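Local coordinates for protein N5-Carboxyaminoimidazole ribonucleotide synthetase (Staphylococcus aureus subsp. aureus, PDB 3ORQ) that catalyses the ATP-dependent conversion of 5-aminoimidazole ribonucleotide and bicarbonate to N5-carboxyaminoimidazole ribonucleotide, a step of purine biosynthesis, at residues Tyr146-Val150 with Gln162-Glu168; Leu118-Lys124 with Gln240-Ile244; Glu82-Ala86 with Ile105-Gln109; Phe210-Asn215 with Ser278-Ser282. All coordinates share one frame; numbering follows the deposited sequence.

In the fold
The four contacts do not touch one another. Contact 3, first along the chain, belongs to the preATP-grasp domain with its parallel sheet; the other three fall in the ATP-grasp domain. Contact 1, the one touching ADP, is a hairpin of the small four-stranded sheet, nested inside the loop closed by contact 2. Contact 4 rests on the large antiparallel sheet, and its segments alternate along the chain with those of contact 2. Contacts 2 and 3, on consecutive helices 103-109 and 111-120, come closest, about 6 Å between nearest atoms; the centres of contacts 1 and 4 are farthest apart, about 29 Å. They thus join parts of both domains near the ADP and magnesium sites.

Contact 1: residues Tyr146-Val150 with Gln162-Glu168. With ADP (adenosine-5'-diphosphate), chain D.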
# COMPACT_ATOMS: atom_id res chain seq x y z
N TYR A 146 22.57 41.83 -5.87
CA TYR A 146 23.32 40.58 -5.77
C TYR A 146 23.30 40.04 -4.33
O TYR A 146 23.48 40.81 -3.38
CB TYR A 146 24.76 40.78 -6.20
CG TYR A 146 24.95 41.22 -7.64
CD1 TYR A 146 24.48 40.45 -8.69
CD2 TYR A 146 25.63 42.40 -7.94
CE1 TYR A 146 24.66 40.85 -10.02
CE2 TYR A 146 25.81 42.81 -9.24
CZ TYR A 146 25.33 42.03 -10.28
OH TYR A 146 25.52 42.45 -11.58
N PRO A 147 23.08 38.71 -4.16
CA PRO A 147 22.80 37.73 -5.21
C PRO A 147 21.32 37.66 -5.55
O PRO A 147 20.48 38.17 -4.80
CB PRO A 147 23.26 36.40 -4.59
CG PRO A 147 23.68 36.71 -3.15
CD PRO A 147 23.17 38.08 -2.83
N PHE A 148 21.01 37.06 -6.71
CA PHE A 148 19.64 36.77 -7.15
C PHE A 148 19.62 35.65 -8.20
O PHE A 148 20.64 35.33 -8.81
CB PHE A 148 18.91 38.03 -7.66
CG PHE A 148 19.38 38.50 -9.01
CD1 PHE A 148 20.53 39.30 -9.13
CD2 PHE A 148 18.66 38.18 -10.16
CE1 PHE A 148 20.96 39.74 -10.38
CE2 PHE A 148 19.09 38.62 -11.42
CZ PHE A 148 20.24 39.41 -11.52
N ILE A 149 18.44 35.06 -8.39
CA ILE A 149 18.33 33.90 -9.27
C ILE A 149 17.22 34.06 -10.29
O ILE A 149 16.12 34.47 -9.96
CB ILE A 149 18.19 32.59 -8.44
CG1 ILE A 149 17.98 31.38 -9.35
CG2 ILE A 149 17.08 32.72 -7.43
CD1 ILE A 149 18.47 30.07 -8.72
N VAL A 150 17.53 33.74 -11.55
CA VAL A 150 16.56 33.78 -12.66
C VAL A 150 15.99 32.37 -12.96
O VAL A 150 16.75 31.43 -13.14
CB VAL A 150 17.22 34.36 -13.91
CG1 VAL A 150 16.20 34.58 -14.99
CG2 VAL A 150 17.90 35.68 -13.57
N GLN A 162 17.06 27.32 -14.32
CA GLN A 162 17.43 28.35 -13.35
C GLN A 162 18.91 28.73 -13.51
O GLN A 162 19.74 27.86 -13.79
CB GLN A 162 17.20 27.85 -11.91
CG GLN A 162 15.82 27.29 -11.65
CD GLN A 162 15.59 27.07 -10.17
OE1 GLN A 162 16.24 27.71 -9.34
NE2 GLN A 162 14.70 26.12 -9.84
N VAL A 163 19.22 30.01 -13.35
CA VAL A 163 20.59 30.50 -13.37
C VAL A 163 20.85 31.37 -12.15
O VAL A 163 20.21 32.40 -11.95
CB VAL A 163 20.88 31.35 -14.61
CG1 VAL A 163 22.24 32.05 -14.47
CG2 VAL A 163 20.83 30.50 -15.87
N LEU A 164 21.81 30.95 -11.33
CA LEU A 164 22.13 31.71 -10.13
C LEU A 164 23.08 32.82 -10.51
O LEU A 164 24.12 32.57 -11.14
CB LEU A 164 22.74 30.80 -9.06
CG LEU A 164 22.96 31.33 -7.62
CD1 LEU A 164 24.37 31.79 -7.44
CD2 LEU A 164 22.00 32.44 -7.24
N ILE A 165 22.72 34.04 -10.14
CA ILE A 165 23.53 35.21 -10.48
C ILE A 165 24.15 35.88 -9.26
O ILE A 165 23.52 36.72 -8.61
CB ILE A 165 22.74 36.23 -11.31
CG1 ILE A 165 22.02 35.52 -12.46
CG2 ILE A 165 23.67 37.33 -11.79
CD1 ILE A 165 21.42 36.45 -13.50
N ASN A 166 25.38 35.49 -8.96
CA ASN A 166 26.12 36.01 -7.80
C ASN A 166 26.74 37.38 -8.06
O ASN A 166 26.48 38.32 -7.33
CB ASN A 166 27.17 35.00 -7.31
CG ASN A 166 26.59 33.94 -6.34
OD1 ASN A 166 25.78 34.25 -5.45
ND2 ASN A 166 27.01 32.68 -6.52
N ASN A 167 27.56 37.49 -9.10
CA ASN A 167 28.19 38.76 -9.50
C ASN A 167 27.90 39.05 -10.98
O ASN A 167 27.26 38.24 -11.65
CB ASN A 167 29.70 38.75 -9.21
CG ASN A 167 30.39 37.49 -9.73
OD1 ASN A 167 30.57 36.52 -9.00
ND2 ASN A 167 30.77 37.51 -11.00
N GLU A 168 28.36 40.19 -11.50
CA GLU A 168 28.04 40.57 -12.89
C GLU A 168 28.74 39.69 -13.95
O GLU A 168 28.43 39.77 -15.14
CB GLU A 168 28.26 42.07 -13.15
CG GLU A 168 29.69 42.50 -13.49
CD GLU A 168 30.59 42.67 -12.26
OE1 GLU A 168 30.24 42.16 -11.16
OE2 GLU A 168 31.66 43.32 -12.41
PB ADP D . 11.91 23.55 -8.84
O1B ADP D . 10.52 24.07 -9.06
O2B ADP D . 12.15 22.54 -7.75
O3B ADP D . 12.58 23.19 -10.13
PA ADP D . 12.56 25.64 -7.02
O1A ADP D . 12.16 27.05 -7.38
O2A ADP D . 11.68 24.86 -6.07
O3A ADP D . 12.81 24.81 -8.38
O5' ADP D . 14.05 25.62 -6.41
C5' ADP D . 14.76 24.41 -6.23
C4' ADP D . 15.80 24.61 -5.14
O4' ADP D . 16.71 25.69 -5.47
C3' ADP D . 15.17 24.98 -3.79
O3' ADP D . 14.78 23.86 -2.99
C2' ADP D . 16.29 25.77 -3.13
O2' ADP D . 17.13 24.90 -2.38
C1' ADP D . 17.06 26.40 -4.28
N9 ADP D . 16.50 27.77 -4.37
C8 ADP D . 15.50 28.15 -5.19
N7 ADP D . 15.18 29.46 -5.02
C5 ADP D . 16.03 29.92 -4.07
C6 ADP D . 16.25 31.24 -3.42
N6 ADP D . 15.47 32.30 -3.78
N1 ADP D . 17.21 31.31 -2.48
C2 ADP D . 17.97 30.24 -2.12
N3 ADP D . 17.83 29.01 -2.67
C4 ADP D . 16.89 28.81 -3.63
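Two aromatic rings of Tyr146-Val150 each lay a face against the opposing chain. Over one face of Phe148 sits Ile165 CB, 4.1 Å from the ring centroid and displaced toward the rim; Ile165 CD1 reaches on to Phe148 CZ at 3.8 Å. The Tyr146 ring carries Asn167 CA over one face, a CH-pi contact at 4.2 Å from its centroid, while Ile165 O lies at its edge. Phe148 CG stands between the backbone N and the carbonyl carbon (chi1 73°), which sets the ring beside Ile165, the two side chains pointing the same way. The backbones form the antiparallel hairpin of strands 148-152 and 162-165, whose connection carries residues Gly156-Gly161, which probably bind ATP. Phe148 and Ile165 exchange two bonds, Ile165 N to Phe148 O being the shorter at 2.8 Å; Val150 and Val163 make the next such pair, with Val163 N to Val150 O at 2.9 Å. Beta-branched residues suit these extended positions, and Val150 CG2 meets Ile165 CD1 at 3.6 Å. The peptide before Pro147 is cis, a geometry that proline tolerates well. Toward ADP, Ile149 CG2 lies 4.0 Å from N6 of the adenine, and the long, extended Gln162 gives a weak hydrogen bond from NE2 to O3A of the diphosphate (2.7 Å). In its sheet, strand 162-165 is outermost and strand 148-152 has strand 183-187 on its other side; helices 136-143 and 171-178 cover the face bearing Phe148, Val150, Val163 and Ile165.

Contact 2: residues Leu118-Lys124 with Gln240-Ile244; sequences LKSAGTK and QVNKI
Gln240 OE1 accepts the backbone N-H of Lys124 at 3.0 Å, a fairly straight bond (160° at the hydrogen) whose donor is tilted 20° from the amide carbonyl plane. It ties helix 234-245 of the ATP-grasp domain to the chain leaving helix 111-120, which ends in a Schellman motif. Gly122, with phi 68°, turns the backbone there, a conformation that glycine adopts without strain because it has no CB. The turn also gathers donors at Leu118 O: Thr123 N binds it at 3.1 Å, and Thr123 OG1 adds a weak bond. A threonine suits this place because its two branches part company, the hydroxyl turning back to its own helix end while CG2 faces helix 234-245. There CG2 packs 3.8 Å from Ile244 CG1, the two side chains crossing at about a right angle. Gln240 reaches Lys124 by bending at chi2, which also puts OE1 close to Thr123 CA and CB. Lys243 lays its aliphatic stem over the turn, with CD 3.4 Å from Gly122 O and CB 3.5 Å from Ala121 O, before the chain bends at its last torsion. Strand 266-272 lies alongside both segments, Lys124 pairing with Val268 through the backbone and Ile271 touching Leu118 and Ile244. In the buried part of the contact, Leu118 CD2 meets Ile244 CD1 at 4.1 Å.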
# COMPACT_ATOMS: atom_id res chain seq x y z
N LEU A 118 0.62 34.61 -4.41
CA LEU A 118 1.10 34.46 -3.04
C LEU A 118 1.21 35.82 -2.33
O LEU A 118 0.70 36.00 -1.22
CB LEU A 118 2.44 33.71 -3.04
CG LEU A 118 2.50 32.26 -3.54
CD1 LEU A 118 3.96 31.71 -3.54
CD2 LEU A 118 1.56 31.37 -2.73
N LYS A 119 1.84 36.79 -2.99
CA LYS A 119 1.94 38.13 -2.41
C LYS A 119 0.58 38.75 -2.18
O LYS A 119 0.31 39.34 -1.12
CB LYS A 119 2.77 39.04 -3.31
CG LYS A 119 3.11 40.37 -2.67
CD LYS A 119 4.07 41.13 -3.55
CE LYS A 119 4.65 42.37 -2.88
NZ LYS A 119 5.82 42.83 -3.70
N SER A 120 -0.29 38.62 -3.17
CA SER A 120 -1.65 39.10 -3.08
C SER A 120 -2.53 38.38 -2.01
O SER A 120 -3.54 38.91 -1.53
CB SER A 120 -2.28 39.04 -4.47
OG SER A 120 -3.56 39.62 -4.45
N ALA A 121 -2.15 37.17 -1.62
CA ALA A 121 -2.84 36.48 -0.54
C ALA A 121 -2.26 36.91 0.79
O ALA A 121 -2.66 36.41 1.83
CB ALA A 121 -2.72 34.94 -0.70
N GLY A 122 -1.29 37.83 0.75
CA GLY A 122 -0.59 38.28 1.95
C GLY A 122 0.31 37.25 2.62
O GLY A 122 0.55 37.31 3.82
N THR A 123 0.83 36.30 1.84
CA THR A 123 1.85 35.38 2.37
C THR A 123 3.25 36.02 2.30
O THR A 123 3.46 37.02 1.62
CB THR A 123 1.89 34.07 1.60
OG1 THR A 123 2.49 34.34 0.33
CG2 THR A 123 0.51 33.51 1.37
N LYS A 124 4.23 35.44 3.00
CA LYS A 124 5.59 35.96 2.93
C LYS A 124 6.34 35.35 1.72
O LYS A 124 6.85 34.23 1.79
CB LYS A 124 6.33 35.72 4.27
CG LYS A 124 7.79 36.26 4.34
CD LYS A 124 7.91 37.77 4.50
CE LYS A 124 9.38 38.21 4.43
NZ LYS A 124 9.61 39.68 4.28
N GLN A 240 0.22 30.32 6.80
CA GLN A 240 0.41 30.66 5.42
C GLN A 240 -0.56 29.88 4.53
O GLN A 240 -1.11 30.44 3.58
CB GLN A 240 1.86 30.44 4.99
CG GLN A 240 2.86 31.18 5.85
CD GLN A 240 2.73 32.70 5.69
OE1 GLN A 240 2.96 33.23 4.60
NE2 GLN A 240 2.34 33.40 6.78
N VAL A 241 -0.77 28.60 4.83
CA VAL A 241 -1.71 27.79 4.06
C VAL A 241 -3.12 28.35 4.13
O VAL A 241 -3.79 28.52 3.10
CB VAL A 241 -1.70 26.31 4.49
CG1 VAL A 241 -2.76 25.57 3.75
CG2 VAL A 241 -0.32 25.67 4.19
N ASN A 242 -3.57 28.67 5.34
CA ASN A 242 -4.85 29.33 5.49
C ASN A 242 -4.99 30.59 4.66
O ASN A 242 -6.06 30.84 4.14
CB ASN A 242 -5.15 29.62 6.95
CG ASN A 242 -5.25 28.35 7.78
OD1 ASN A 242 -5.63 27.25 7.28
ND2 ASN A 242 -4.91 28.48 9.06
N LYS A 243 -3.91 31.35 4.48
CA LYS A 243 -3.98 32.51 3.58
C LYS A 243 -4.12 32.04 2.14
O LYS A 243 -4.94 32.56 1.38
CB LYS A 243 -2.75 33.41 3.72
CG LYS A 243 -2.79 34.35 4.94
CD LYS A 243 -1.39 34.88 5.25
CE LYS A 243 -1.41 35.91 6.39
NZ LYS A 243 -1.52 35.34 7.77
N ILE A 244 -3.33 31.03 1.77
CA ILE A 244 -3.28 30.59 0.38
C ILE A 244 -4.62 30.06 -0.09
O ILE A 244 -5.01 30.24 -1.24
CB ILE A 244 -2.21 29.49 0.20
CG1 ILE A 244 -0.83 30.05 0.52
CG2 ILE A 244 -2.31 28.86 -1.19
CD1 ILE A 244 0.31 29.01 0.44

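Contact 3: residues Glu82-Ala86 with Ile105-Gln109; sequences ENISA and IQLLQ
Van der Waals packing carries most of the touch between Ala86 and Gln106 and between Ile105 and Glu82. The methyl of Ala86 abuts the start of the Gln106 side chain, CB to CB at 3.6 Å, and so small a side chain lets the first turn of helix 86-95 come close to helix 103-109. Ile105 spreads its two branches over the loop. CG1 is anti to the carbonyl carbon (chi1 -70°), and a further bend brings CD1 to within 3.8 Å of Glu82 CA; CG2, on the other branch, rests against Ile84 O at 3.9 Å. Ile84 and Ile105 both also touch Leu89 of helix 86-95, so the branched chains close the buried side of the contact. The stem of Gln109, extended beyond CG, packs in the same way against the loop carbonyls, with CG 3.8 Å from Glu82 O and CD 3.8 Å from Ile84 O. These elements belong to the preATP-grasp domain, where the loop Glu82-Ala86 follows strand 76-79, an outermost strand of the parallel Rossmann-like sheet. Among polar interactions, Ser85 is the N-cap of helix 86-95: its short hydroxyl accepts a hydrogen bond from Gln88 N, satisfying one of the amides left open at a helix start. The carboxylate of Glu82 turns to Arg274 in a salt bridge, which links this loop to the ATP-grasp domain. Within helix 103-109, Gln109 N gives a weak bond to Ile105 O at 3.0 Å.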
# COMPACT_ATOMS: atom_id res chain seq x y z
N GLU A 82 1.18 19.02 -13.24
CA GLU A 82 0.73 20.32 -13.74
C GLU A 82 0.88 20.49 -15.25
O GLU A 82 0.68 21.58 -15.76
CB GLU A 82 1.51 21.43 -13.05
CG GLU A 82 1.64 21.24 -11.56
CD GLU A 82 2.98 20.69 -11.14
OE1 GLU A 82 3.37 19.60 -11.61
OE2 GLU A 82 3.65 21.36 -10.32
N ASN A 83 1.22 19.41 -15.95
CA ASN A 83 1.37 19.42 -17.41
C ASN A 83 0.27 20.16 -18.17
O ASN A 83 0.53 21.18 -18.79
CB ASN A 83 1.42 17.98 -17.95
CG ASN A 83 1.97 16.98 -16.95
OD1 ASN A 83 3.18 16.87 -16.76
ND2 ASN A 83 1.06 16.22 -16.31
N ILE A 84 -0.95 19.63 -18.08
CA ILE A 84 -2.08 20.01 -18.93
C ILE A 84 -2.35 21.51 -19.04
O ILE A 84 -2.08 22.27 -18.12
CB ILE A 84 -3.38 19.29 -18.48
CG1 ILE A 84 -4.58 19.80 -19.31
CG2 ILE A 84 -3.58 19.41 -16.98
CD1 ILE A 84 -5.85 18.99 -19.18
N SER A 85 -2.89 21.93 -20.18
CA SER A 85 -3.24 23.32 -20.35
C SER A 85 -4.50 23.66 -19.57
O SER A 85 -5.48 22.91 -19.58
CB SER A 85 -3.45 23.66 -21.82
OG SER A 85 -4.80 23.50 -22.18
N ALA A 86 -4.45 24.81 -18.90
CA ALA A 86 -5.57 25.32 -18.15
C ALA A 86 -6.82 25.44 -19.01
O ALA A 86 -7.94 25.22 -18.52
CB ALA A 86 -5.22 26.69 -17.58
N ILE A 105 -4.34 24.82 -11.26
CA ILE A 105 -3.43 24.55 -12.36
C ILE A 105 -3.06 25.78 -13.12
O ILE A 105 -1.89 26.03 -13.30
CB ILE A 105 -3.99 23.52 -13.35
CG1 ILE A 105 -4.02 22.13 -12.71
CG2 ILE A 105 -3.15 23.52 -14.63
CD1 ILE A 105 -2.67 21.42 -12.58
N GLN A 106 -4.06 26.54 -13.58
CA GLN A 106 -3.82 27.77 -14.37
C GLN A 106 -2.77 28.66 -13.71
O GLN A 106 -1.84 29.16 -14.34
CB GLN A 106 -5.13 28.57 -14.52
CG GLN A 106 -4.98 29.98 -15.13
CD GLN A 106 -6.21 30.89 -14.88
OE1 GLN A 106 -7.32 30.42 -14.60
NE2 GLN A 106 -6.00 32.20 -14.98
N LEU A 107 -2.97 28.86 -12.42
CA LEU A 107 -2.30 29.88 -11.68
C LEU A 107 -0.92 29.38 -11.23
O LEU A 107 0.05 30.14 -11.25
CB LEU A 107 -3.21 30.24 -10.53
CG LEU A 107 -2.91 31.41 -9.64
CD1 LEU A 107 -4.18 31.75 -8.84
CD2 LEU A 107 -1.75 30.99 -8.73
N LEU A 108 -0.81 28.09 -10.88
CA LEU A 108 0.47 27.55 -10.44
C LEU A 108 1.41 27.05 -11.54
O LEU A 108 2.54 26.72 -11.25
CB LEU A 108 0.28 26.46 -9.37
CG LEU A 108 -0.56 26.97 -8.18
CD1 LEU A 108 -0.99 25.82 -7.29
CD2 LEU A 108 0.12 28.12 -7.41
N GLN A 109 0.93 27.00 -12.78
CA GLN A 109 1.73 26.58 -13.95
C GLN A 109 2.84 27.57 -14.18
O GLN A 109 3.96 27.23 -14.58
CB GLN A 109 0.87 26.62 -15.21
CG GLN A 109 0.27 25.33 -15.62
CD GLN A 109 -0.63 25.49 -16.83
OE1 GLN A 109 -0.93 24.50 -17.51
NE2 GLN A 109 -1.08 26.72 -17.11

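Contact 4: residues Phe210-Asn215 with Ser278-Ser282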
# COMPACT_ATOMS: atom_id res chain seq x y z
N PHE A 210 -0.62 16.86 7.10
CA PHE A 210 0.40 15.89 7.43
C PHE A 210 1.47 16.55 8.29
O PHE A 210 1.56 17.78 8.34
CB PHE A 210 1.01 15.33 6.11
CG PHE A 210 0.08 14.36 5.40
CD1 PHE A 210 -1.01 14.85 4.69
CD2 PHE A 210 0.25 12.97 5.52
CE1 PHE A 210 -1.91 13.95 4.07
CE2 PHE A 210 -0.67 12.07 4.92
CZ PHE A 210 -1.73 12.56 4.20
N PRO A 211 2.28 15.75 9.00
CA PRO A 211 3.42 16.30 9.76
C PRO A 211 4.36 17.14 8.87
O PRO A 211 4.65 16.76 7.73
CB PRO A 211 4.18 15.04 10.25
CG PRO A 211 3.29 13.80 9.82
CD PRO A 211 1.96 14.35 9.40
N LEU A 212 4.85 18.26 9.39
CA LEU A 212 5.83 19.09 8.71
C LEU A 212 7.04 18.26 8.35
O LEU A 212 7.51 17.45 9.14
CB LEU A 212 6.24 20.25 9.60
CG LEU A 212 6.97 21.39 8.89
CD1 LEU A 212 6.05 22.23 7.93
CD2 LEU A 212 7.73 22.27 9.95
N GLN A 213 7.53 18.43 7.14
CA GLN A 213 8.63 17.62 6.67
C GLN A 213 9.82 18.49 6.31
O GLN A 213 9.66 19.64 5.87
CB GLN A 213 8.19 16.68 5.52
CG GLN A 213 7.32 17.27 4.44
CD GLN A 213 5.94 16.63 4.32
OE1 GLN A 213 5.49 15.84 5.13
NE2 GLN A 213 5.24 17.04 3.28
N GLU A 214 11.02 17.97 6.56
CA GLU A 214 12.25 18.72 6.36
C GLU A 214 13.01 18.15 5.15
O GLU A 214 13.24 16.94 5.05
CB GLU A 214 13.11 18.65 7.62
CG GLU A 214 14.49 19.20 7.43
CD GLU A 214 15.44 18.92 8.58
OE1 GLU A 214 16.67 19.06 8.35
OE2 GLU A 214 14.97 18.56 9.68
N ASN A 215 13.43 19.03 4.27
CA ASN A 215 13.86 18.67 2.93
C ASN A 215 15.25 19.20 2.59
O ASN A 215 15.51 20.44 2.59
CB ASN A 215 12.83 19.17 1.90
CG ASN A 215 11.44 18.59 2.13
OD1 ASN A 215 11.31 17.44 2.54
ND2 ASN A 215 10.41 19.37 1.85
N SER A 278 7.99 15.09 -1.44
CA SER A 278 8.37 15.15 -0.03
C SER A 278 7.33 14.48 0.87
O SER A 278 7.46 14.47 2.12
CB SER A 278 8.60 16.61 0.42
OG SER A 278 7.42 17.40 0.26
N GLY A 279 6.28 13.93 0.26
CA GLY A 279 5.21 13.29 1.05
C GLY A 279 5.22 11.78 0.99
O GLY A 279 4.35 11.13 1.60
N HIS A 280 6.15 11.21 0.22
CA HIS A 280 6.13 9.76 -0.01
C HIS A 280 6.29 8.94 1.26
O HIS A 280 5.68 7.84 1.36
CB HIS A 280 7.10 9.31 -1.08
CG HIS A 280 6.80 9.87 -2.43
ND1 HIS A 280 5.59 10.44 -2.74
CD2 HIS A 280 7.58 10.03 -3.53
CE1 HIS A 280 5.62 10.90 -3.98
NE2 HIS A 280 6.81 10.65 -4.48
N TYR A 281 7.01 9.52 2.26
CA TYR A 281 7.32 8.82 3.50
C TYR A 281 6.01 8.39 4.20
O TYR A 281 5.98 7.40 4.98
CB TYR A 281 8.15 9.71 4.43
CG TYR A 281 7.26 10.77 5.02
CD1 TYR A 281 6.97 11.92 4.30
CD2 TYR A 281 6.59 10.55 6.22
CE1 TYR A 281 6.09 12.85 4.77
CE2 TYR A 281 5.71 11.52 6.73
CZ TYR A 281 5.46 12.66 5.99
OH TYR A 281 4.58 13.63 6.44
N SER A 282 4.92 9.14 3.95
CA SER A 282 3.66 8.95 4.70
C SER A 282 3.04 7.58 4.41
O SER A 282 2.17 7.07 5.15
CB SER A 282 2.65 10.05 4.33
OG SER A 282 2.34 10.00 2.96
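Strand 207-218 of the large antiparallel sheet in the ATP-grasp domain meets, through Pro211 and Gln213, the aromatic ring of Tyr281 in a type I beta turn running from Gly279 to Ser282. Tyr281 takes chi1 74°, its CG lying between the backbone N and the carbonyl carbon, which sends the phenol side chain across to the strand. The proline ring packs by van der Waals contact beside the phenol oxygen, Pro211 CG to Tyr281 OH being 3.6 Å, and the amide end of Gln213 also comes close to that oxygen. The Gln213 side chain, bent at chi2, crosses the tyrosine at about a right angle, with amide and ring planes 72° apart, and its CD lies 3.4 Å from Ser278 O. Farther along the strand, Asn215 CG packs 3.9 Å from Ser278 CB. The hydroxyl of that serine, small enough for this buried place, makes hydrogen bonds with His276 ND1 and Ser196 OG. At the far end, Phe210 CE2 meets Ser282 CB at 3.9 Å. Ser282 pins the turn twice at Gly279 O: OG donates at 2.7 Å, almost straight in line with the carbonyl (173°), and the backbone N closes the turn at 3.1 Å. The serine OG is also hydrogen-bonded to Gln290 N at the start of helix 290-298. Strand 207-218 is flanked in its sheet by strands 191-201 and 221-227; Tyr281 and Gln213 both lean on Val227 of the latter, while Phe210 reaches Gln290 and Thr293 on helix 290-298.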